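Local coordinates for protein putative oxidoreductase (Thermus thermophilus, PDB 2ISM) that is a putative oxidoreductase with a beta-propeller fold built of four-stranded antiparallel sheets, at residues Tyr95-Arg109 with Leu119-Pro131. Numbering follows the deposited sequence.
Sequences YRTVAEGGLRNQVVR and LDRVVLDGIPARP
The guanidinium of Arg104 meets Asp125 edge to edge, its plane 28° from that of the carboxylate. Arg104 NE reaches Asp125 OD1 at 2.9 Å in a nearly straight bond, and NH2 takes the syn lone pair of OD2. NH1 bonds Gly102 O in the plane of the group and Glu100 O from a tilted position. Val98 CG1 lies over one face, toward its rim; the four hydrogen bonds hold the group in this orientation. A bend at chi2 (-75°) swings the chain toward the carboxylate, whose OD1 also accepts from Gly126 N.

At the other end, Arg109 grips Asp120 side-on with NE and NH2, both to OD2, the NE bond being 3.1 Å. Over one face of this guanidinium sits Arg121, its NH1 2.9 Å from Arg109 NH2; both are donors, so no hydrogen bond forms. Asp120 and Glu177 probably offset the two positive charges, Glu177 pairing with Arg109 NH1 and, at long range and weakly, with Arg121 NH1.

Between these ends the strands pair antiparallel, with two classic bulges. Val107 O accepts from both Val123 N (2.7 Å) and Leu124 N, and Arg109 O from both Asp120 N and Arg121 N. Ile127 CD1 packs 3.7 Å from Tyr95 CE1, and Asn105 N donates to Ile127 O.

This is the outer hairpin of a four-stranded antiparallel propeller blade: strand 117-127 forms the edge, 104-112 pairs with it, and 92-98 lies next inward. Tyr95 and Val107 pack on Val150 of strand 148-151, and Leu124 on Leu172 and Leu174 of strand 170-174, joining this blade to the next.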
ATOM      1  N   TYR B  95     -22.090   9.541 -15.628  1.00  7.64           N
ATOM      2  CA  TYR B  95     -22.017   9.498 -17.087  1.00  9.35           C
ATOM      3  C   TYR B  95     -23.066   8.479 -17.513  1.00  8.22           C
ATOM      4  O   TYR B  95     -23.051   7.351 -17.024  1.00  9.43           O
ATOM      5  CB  TYR B  95     -20.628   9.010 -17.523  1.00  9.02           C
ATOM      6  CG  TYR B  95     -20.372   9.015 -19.021  1.00 10.30           C
ATOM      7  CD1 TYR B  95     -19.465   9.915 -19.587  1.00 12.09           C
ATOM      8  CD2 TYR B  95     -21.001   8.098 -19.866  1.00  8.64           C
ATOM      9  CE1 TYR B  95     -19.186   9.900 -20.957  1.00 12.58           C
ATOM     10  CE2 TYR B  95     -20.733   8.077 -21.244  1.00  6.02           C
ATOM     11  CZ  TYR B  95     -19.823   8.979 -21.779  1.00 10.39           C
ATOM     12  OH  TYR B  95     -19.534   8.967 -23.125  1.00 13.20           O
ATOM     13  N   ARG B  96     -23.975   8.859 -18.409  1.00  9.20           N
ATOM     14  CA  ARG B  96     -25.000   7.914 -18.845  1.00  9.26           C
ATOM     15  C   ARG B  96     -25.399   8.052 -20.309  1.00 11.06           C
ATOM     16  O   ARG B  96     -25.278   9.125 -20.908  1.00 10.44           O
ATOM     17  CB  ARG B  96     -26.272   8.063 -17.992  1.00  9.78           C
ATOM     18  CG  ARG B  96     -27.011   9.381 -18.231  1.00 10.76           C
ATOM     19  CD  ARG B  96     -28.434   9.352 -17.685  1.00 17.60           C
ATOM     20  NE  ARG B  96     -29.088  10.651 -17.827  1.00 13.07           N
ATOM     21  CZ  ARG B  96     -30.349  10.903 -17.487  1.00 20.52           C
ATOM     22  NH1 ARG B  96     -31.111   9.939 -16.985  1.00 16.25           N
ATOM     23  NH2 ARG B  96     -30.844  12.127 -17.636  1.00 16.63           N
ATOM     24  N   THR B  97     -25.881   6.946 -20.872  1.00 12.65           N
ATOM     25  CA  THR B  97     -26.367   6.928 -22.242  1.00 11.54           C
ATOM     26  C   THR B  97     -27.878   7.100 -22.072  1.00 14.29           C
ATOM     27  O   THR B  97     -28.512   6.338 -21.335  1.00 13.69           O
ATOM     28  CB  THR B  97     -26.103   5.568 -22.927  1.00 15.45           C
ATOM     29  OG1 THR B  97     -24.757   5.148 -22.666  1.00 11.40           O
ATOM     30  CG2 THR B  97     -26.298   5.691 -24.438  1.00 12.44           C
ATOM     31  N   VAL B  98     -28.454   8.103 -22.725  1.00 16.04           N
ATOM     32  CA  VAL B  98     -29.888   8.337 -22.606  1.00 16.28           C
ATOM     33  C   VAL B  98     -30.552   8.309 -23.983  1.00 18.18           C
ATOM     34  O   VAL B  98     -29.915   8.622 -24.992  1.00 12.81           O
ATOM     35  CB  VAL B  98     -30.171   9.694 -21.897  1.00 18.01           C
ATOM     36  CG1 VAL B  98     -29.874  10.855 -22.830  1.00 15.19           C
ATOM     37  CG2 VAL B  98     -31.613   9.736 -21.411  1.00 28.27           C
ATOM     38  N   ALA B  99     -31.828   7.927 -24.021  1.00 14.72           N
ATOM     39  CA  ALA B  99     -32.568   7.847 -25.277  1.00 18.45           C
ATOM     40  C   ALA B  99     -33.679   8.889 -25.398  1.00 19.71           C
ATOM     41  O   ALA B  99     -34.079   9.250 -26.507  1.00 18.04           O
ATOM     42  CB  ALA B  99     -33.156   6.444 -25.442  1.00 20.51           C
ATOM     43  N   GLU B 100     -34.174   9.372 -24.262  1.00 20.76           N
ATOM     44  CA  GLU B 100     -35.248  10.364 -24.258  1.00 26.05           C
ATOM     45  C   GLU B 100     -34.872  11.679 -24.936  1.00 25.40           C
ATOM     46  O   GLU B 100     -33.991  12.404 -24.471  1.00 23.08           O
ATOM     47  CB  GLU B 100     -35.703  10.645 -22.823  1.00 36.40           C
ATOM     48  CG  GLU B 100     -36.604   9.577 -22.222  1.00 50.39           C
ATOM     49  CD  GLU B 100     -37.911   9.425 -22.980  1.00 62.49           C
ATOM     50  OE1 GLU B 100     -38.464  10.454 -23.427  1.00 67.94           O
ATOM     51  OE2 GLU B 100     -38.392   8.279 -23.119  1.00 68.87           O
ATOM     52  N   GLY B 101     -35.554  11.983 -26.037  1.00 23.74           N
ATOM     53  CA  GLY B 101     -35.292  13.209 -26.768  1.00 22.75           C
ATOM     54  C   GLY B 101     -34.171  13.071 -27.779  1.00 21.83           C
ATOM     55  O   GLY B 101     -33.829  14.023 -28.478  1.00 25.80           O
ATOM     56  N   GLY B 102     -33.605  11.873 -27.857  1.00 19.04           N
ATOM     57  CA  GLY B 102     -32.514  11.612 -28.777  1.00 14.92           C
ATOM     58  C   GLY B 102     -31.474  10.749 -28.085  1.00 15.67           C
ATOM     59  O   GLY B 102     -31.207  10.927 -26.895  1.00 15.19           O
ATOM     60  N   LEU B 103     -30.888   9.812 -28.821  1.00 14.51           N
ATOM     61  CA  LEU B 103     -29.888   8.922 -28.249  1.00 14.58           C
ATOM     62  C   LEU B 103     -28.507   9.567 -28.194  1.00 16.04           C
ATOM     63  O   LEU B 103     -27.946   9.941 -29.224  1.00 15.96           O
ATOM     64  CB  LEU B 103     -29.815   7.629 -29.068  1.00 18.19           C
ATOM     65  CG  LEU B 103     -28.767   6.587 -28.660  1.00 14.27           C
ATOM     66  CD1 LEU B 103     -29.071   6.041 -27.267  1.00 16.50           C
ATOM     67  CD2 LEU B 103     -28.775   5.458 -29.677  1.00 18.23           C
ATOM     68  N   ARG B 104     -27.961   9.704 -26.991  1.00 10.61           N
ATOM     69  CA  ARG B 104     -26.631  10.282 -26.838  1.00  9.81           C
ATOM     70  C   ARG B 104     -26.105  10.046 -25.428  1.00  9.72           C
ATOM     71  O   ARG B 104     -26.855   9.654 -24.535  1.00 11.16           O
ATOM     72  CB  ARG B 104     -26.652  11.789 -27.149  1.00 12.69           C
ATOM     73  CG  ARG B 104     -27.162  12.705 -26.038  1.00 12.83           C
ATOM     74  CD  ARG B 104     -28.678  12.660 -25.851  1.00 15.79           C
ATOM     75  NE  ARG B 104     -29.137  13.754 -24.989  1.00 13.30           N
ATOM     76  CZ  ARG B 104     -30.413  14.033 -24.732  1.00 15.88           C
ATOM     77  NH1 ARG B 104     -31.383  13.300 -25.263  1.00 18.81           N
ATOM     78  NH2 ARG B 104     -30.723  15.057 -23.948  1.00 12.85           N
ATOM     79  N   ASN B 105     -24.805  10.249 -25.244  1.00  8.59           N
ATOM     80  CA  ASN B 105     -24.203  10.099 -23.926  1.00  9.65           C
ATOM     81  C   ASN B 105     -24.121  11.496 -23.310  1.00 10.91           C
ATOM     82  O   ASN B 105     -24.086  12.504 -24.021  1.00 11.67           O
ATOM     83  CB  ASN B 105     -22.805   9.466 -24.022  1.00 10.61           C
ATOM     84  CG  ASN B 105     -22.858   7.953 -24.225  1.00 11.33           C
ATOM     85  OD1 ASN B 105     -22.427   7.425 -25.255  1.00 13.08           O
ATOM     86  ND2 ASN B 105     -23.388   7.254 -23.238  1.00  7.20           N
ATOM     87  N   GLN B 106     -24.113  11.557 -21.987  1.00  9.13           N
ATOM     88  CA  GLN B 106     -24.050  12.833 -21.298  1.00  8.92           C
ATOM     89  C   GLN B 106     -23.543  12.642 -19.887  1.00  9.80           C
ATOM     90  O   GLN B 106     -23.545  11.534 -19.357  1.00 11.35           O
ATOM     91  CB  GLN B 106     -25.444  13.469 -21.227  1.00 11.52           C
ATOM     92  CG  GLN B 106     -26.506  12.531 -20.678  1.00 14.35           C
ATOM     93  CD  GLN B 106     -27.845  13.209 -20.433  1.00 15.66           C
ATOM     94  OE1 GLN B 106     -28.309  14.025 -21.234  1.00 21.07           O
ATOM     95  NE2 GLN B 106     -28.482  12.854 -19.329  1.00 13.04           N
ATOM     96  N   VAL B 107     -23.100  13.740 -19.295  1.00  8.52           N
ATOM     97  CA  VAL B 107     -22.649  13.734 -17.921  1.00 10.11           C
ATOM     98  C   VAL B 107     -23.715  14.535 -17.206  1.00 10.97           C
ATOM     99  O   VAL B 107     -24.023  15.658 -17.603  1.00 12.87           O
ATOM    100  CB  VAL B 107     -21.300  14.449 -17.737  1.00 10.34           C
ATOM    101  CG1 VAL B 107     -20.990  14.563 -16.248  1.00  8.88           C
ATOM    102  CG2 VAL B 107     -20.189  13.671 -18.440  1.00  9.49           C
ATOM    103  N   VAL B 108     -24.301  13.948 -16.175  1.00 10.75           N
ATOM    104  CA  VAL B 108     -25.327  14.632 -15.412  1.00 11.55           C
ATOM    105  C   VAL B 108     -24.830  14.800 -13.987  1.00 13.65           C
ATOM    106  O   VAL B 108     -23.798  14.250 -13.606  1.00 12.66           O
ATOM    107  CB  VAL B 108     -26.660  13.843 -15.402  1.00 11.82           C
ATOM    108  CG1 VAL B 108     -27.223  13.765 -16.811  1.00 17.42           C
ATOM    109  CG2 VAL B 108     -26.444  12.443 -14.834  1.00 14.92           C
ATOM    110  N   ARG B 109     -25.572  15.573 -13.213  1.00 13.19           N
ATOM    111  CA  ARG B 109     -25.232  15.833 -11.832  1.00 14.62           C
ATOM    112  C   ARG B 109     -26.497  15.636 -10.998  1.00 12.87           C
ATOM    113  O   ARG B 109     -27.570  16.085 -11.394  1.00 13.57           O
ATOM    114  CB  ARG B 109     -24.732  17.276 -11.713  1.00 19.14           C
ATOM    115  CG  ARG B 109     -24.192  17.655 -10.368  1.00 26.87           C
ATOM    116  CD  ARG B 109     -23.484  19.002 -10.425  1.00 24.28           C
ATOM    117  NE  ARG B 109     -24.379  20.152 -10.336  1.00 20.93           N
ATOM    118  CZ  ARG B 109     -23.951  21.404 -10.197  1.00 24.94           C
ATOM    119  NH1 ARG B 109     -22.648  21.649 -10.137  1.00 16.90           N
ATOM    120  NH2 ARG B 109     -24.816  22.407 -10.103  1.00 23.85           N
ATOM    121  N   LEU B 119     -31.840  13.936  -9.724  1.00 21.29           N
ATOM    122  CA  LEU B 119     -31.297  14.641 -10.873  1.00 18.53           C
ATOM    123  C   LEU B 119     -31.318  16.147 -10.656  1.00 24.50           C
ATOM    124  O   LEU B 119     -32.350  16.721 -10.308  1.00 21.16           O
ATOM    125  CB  LEU B 119     -32.101  14.304 -12.130  1.00 23.31           C
ATOM    126  CG  LEU B 119     -31.344  13.782 -13.355  1.00 25.89           C
ATOM    127  CD1 LEU B 119     -32.288  13.785 -14.548  1.00 22.63           C
ATOM    128  CD2 LEU B 119     -30.126  14.644 -13.647  1.00 23.26           C
ATOM    129  N   ASP B 120     -30.170  16.783 -10.852  1.00 16.38           N
ATOM    130  CA  ASP B 120     -30.069  18.226 -10.705  1.00 19.68           C
ATOM    131  C   ASP B 120     -30.092  18.833 -12.101  1.00 21.98           C
ATOM    132  O   ASP B 120     -30.989  19.609 -12.436  1.00 24.67           O
ATOM    133  CB  ASP B 120     -28.774  18.600  -9.978  1.00 21.35           C
ATOM    134  CG  ASP B 120     -28.547  20.099  -9.928  1.00 27.96           C
ATOM    135  OD1 ASP B 120     -29.474  20.829  -9.519  1.00 32.69           O
ATOM    136  OD2 ASP B 120     -27.439  20.547 -10.295  1.00 27.11           O
ATOM    137  N   ARG B 121     -29.111  18.474 -12.921  1.00 20.69           N
ATOM    138  CA  ARG B 121     -29.053  18.983 -14.286  1.00 18.37           C
ATOM    139  C   ARG B 121     -27.991  18.280 -15.127  1.00 21.46           C
ATOM    140  O   ARG B 121     -27.127  17.575 -14.600  1.00 18.99           O
ATOM    141  CB  ARG B 121     -28.772  20.488 -14.284  1.00 22.76           C
ATOM    142  CG  ARG B 121     -27.318  20.865 -14.047  1.00 19.55           C
ATOM    143  CD  ARG B 121     -27.093  22.324 -14.405  1.00 33.57           C
ATOM    144  NE  ARG B 121     -25.760  22.561 -14.952  1.00 38.64           N
ATOM    145  CZ  ARG B 121     -24.689  22.847 -14.222  1.00 41.02           C
ATOM    146  NH1 ARG B 121     -24.788  22.938 -12.904  1.00 45.49           N
ATOM    147  NH2 ARG B 121     -23.521  23.040 -14.812  1.00 37.29           N
ATOM    148  N   VAL B 122     -28.067  18.474 -16.439  1.00 16.55           N
ATOM    149  CA  VAL B 122     -27.096  17.894 -17.352  1.00 21.25           C
ATOM    150  C   VAL B 122     -25.886  18.821 -17.331  1.00 19.50           C
ATOM    151  O   VAL B 122     -26.029  20.042 -17.412  1.00 18.99           O
ATOM    152  CB  VAL B 122     -27.659  17.805 -18.787  1.00 22.91           C
ATOM    153  CG1 VAL B 122     -26.616  17.217 -19.723  1.00 22.59           C
ATOM    154  CG2 VAL B 122     -28.915  16.949 -18.794  1.00 23.85           C
ATOM    155  N   VAL B 123     -24.702  18.236 -17.192  1.00 13.32           N
ATOM    156  CA  VAL B 123     -23.450  18.986 -17.135  1.00 16.14           C
ATOM    157  C   VAL B 123     -22.835  19.150 -18.524  1.00 18.28           C
ATOM    158  O   VAL B 123     -22.293  20.207 -18.854  1.00 16.16           O
ATOM    159  CB  VAL B 123     -22.452  18.278 -16.197  1.00 19.23           C
ATOM    160  CG1 VAL B 123     -21.124  19.004 -16.181  1.00 18.24           C
ATOM    161  CG2 VAL B 123     -23.038  18.218 -14.792  1.00 19.66           C
ATOM    162  N   LEU B 124     -22.911  18.092 -19.327  1.00 11.80           N
ATOM    163  CA  LEU B 124     -22.409  18.100 -20.697  1.00 11.01           C
ATOM    164  C   LEU B 124     -23.283  17.120 -21.468  1.00 15.53           C
ATOM    165  O   LEU B 124     -23.385  15.949 -21.099  1.00 14.54           O
ATOM    166  CB  LEU B 124     -20.943  17.652 -20.775  1.00 12.86           C
ATOM    167  CG  LEU B 124     -20.425  17.495 -22.214  1.00 17.15           C
ATOM    168  CD1 LEU B 124     -20.599  18.812 -22.964  1.00 19.22           C
ATOM    169  CD2 LEU B 124     -18.960  17.075 -22.218  1.00 19.58           C
ATOM    170  N   ASP B 125     -23.911  17.603 -22.532  1.00 13.27           N
ATOM    171  CA  ASP B 125     -24.799  16.776 -23.339  1.00 13.22           C
ATOM    172  C   ASP B 125     -24.271  16.625 -24.767  1.00 13.38           C
ATOM    173  O   ASP B 125     -23.444  17.417 -25.219  1.00 14.40           O
ATOM    174  CB  ASP B 125     -26.195  17.425 -23.371  1.00 11.11           C
ATOM    175  CG  ASP B 125     -27.309  16.419 -23.599  1.00 17.57           C
ATOM    176  OD1 ASP B 125     -27.001  15.224 -23.785  1.00 16.27           O
ATOM    177  OD2 ASP B 125     -28.494  16.827 -23.590  1.00 17.87           O
ATOM    178  N   GLY B 126     -24.738  15.596 -25.471  1.00 10.50           N
ATOM    179  CA  GLY B 126     -24.327  15.424 -26.855  1.00 11.95           C
ATOM    180  C   GLY B 126     -23.117  14.569 -27.170  1.00 13.20           C
ATOM    181  O   GLY B 126     -22.612  14.613 -28.289  1.00 13.15           O
ATOM    182  N   ILE B 127     -22.627  13.807 -26.201  1.00 14.97           N
ATOM    183  CA  ILE B 127     -21.488  12.941 -26.473  1.00 14.16           C
ATOM    184  C   ILE B 127     -22.040  11.836 -27.373  1.00 14.20           C
ATOM    185  O   ILE B 127     -23.142  11.332 -27.144  1.00 12.02           O
ATOM    186  CB  ILE B 127     -20.926  12.324 -25.178  1.00 12.97           C
ATOM    187  CG1 ILE B 127     -20.431  13.437 -24.250  1.00  9.56           C
ATOM    188  CG2 ILE B 127     -19.792  11.362 -25.517  1.00 10.46           C
ATOM    189  CD1 ILE B 127     -20.033  12.950 -22.869  1.00 13.68           C
ATOM    190  N   PRO B 128     -21.291  11.456 -28.418  1.00 11.37           N
ATOM    191  CA  PRO B 128     -21.759  10.407 -29.328  1.00 13.41           C
ATOM    192  C   PRO B 128     -22.231   9.098 -28.692  1.00 13.57           C
ATOM    193  O   PRO B 128     -21.676   8.621 -27.701  1.00 13.91           O
ATOM    194  CB  PRO B 128     -20.556  10.186 -30.246  1.00 14.10           C
ATOM    195  CG  PRO B 128     -19.934  11.546 -30.311  1.00 15.44           C
ATOM    196  CD  PRO B 128     -19.999  12.004 -28.871  1.00 14.03           C
ATOM    197  N   ALA B 129     -23.269   8.530 -29.296  1.00 13.44           N
ATOM    198  CA  ALA B 129     -23.839   7.251 -28.897  1.00 11.57           C
ATOM    199  C   ALA B 129     -24.552   6.740 -30.143  1.00 14.41           C
ATOM    200  O   ALA B 129     -25.016   7.533 -30.957  1.00 15.22           O
ATOM    201  CB  ALA B 129     -24.833   7.432 -27.759  1.00 12.54           C
ATOM    202  N   ARG B 130     -24.621   5.424 -30.308  1.00 13.11           N
ATOM    203  CA  ARG B 130     -25.301   4.841 -31.463  1.00 14.01           C
ATOM    204  C   ARG B 130     -26.217   3.722 -30.982  1.00 16.71           C
ATOM    205  O   ARG B 130     -26.041   3.201 -29.883  1.00 13.51           O
ATOM    206  CB  ARG B 130     -24.282   4.316 -32.482  1.00 14.74           C
ATOM    207  CG  ARG B 130     -23.559   5.421 -33.263  1.00 15.72           C
ATOM    208  CD  ARG B 130     -24.559   6.317 -33.994  1.00 24.95           C
ATOM    209  NE  ARG B 130     -23.931   7.437 -34.692  1.00 35.10           N
ATOM    210  CZ  ARG B 130     -24.600   8.485 -35.174  1.00 43.42           C
ATOM    211  NH1 ARG B 130     -25.918   8.560 -35.030  1.00 42.69           N
ATOM    212  NH2 ARG B 130     -23.954   9.458 -35.806  1.00 42.36           N
ATOM    213  N   PRO B 131     -27.221   3.350 -31.793  1.00 18.37           N
ATOM    214  CA  PRO B 131     -28.162   2.289 -31.421  1.00 15.02           C
ATOM    215  C   PRO B 131     -27.530   1.001 -30.921  1.00 13.09           C
ATOM    216  O   PRO B 131     -28.087   0.334 -30.053  1.00 17.49           O
ATOM    217  CB  PRO B 131     -28.961   2.079 -32.702  1.00 15.90           C
ATOM    218  CG  PRO B 131     -29.019   3.462 -33.263  1.00 19.38           C
ATOM    219  CD  PRO B 131     -27.585   3.924 -33.101  1.00 15.04           C
TER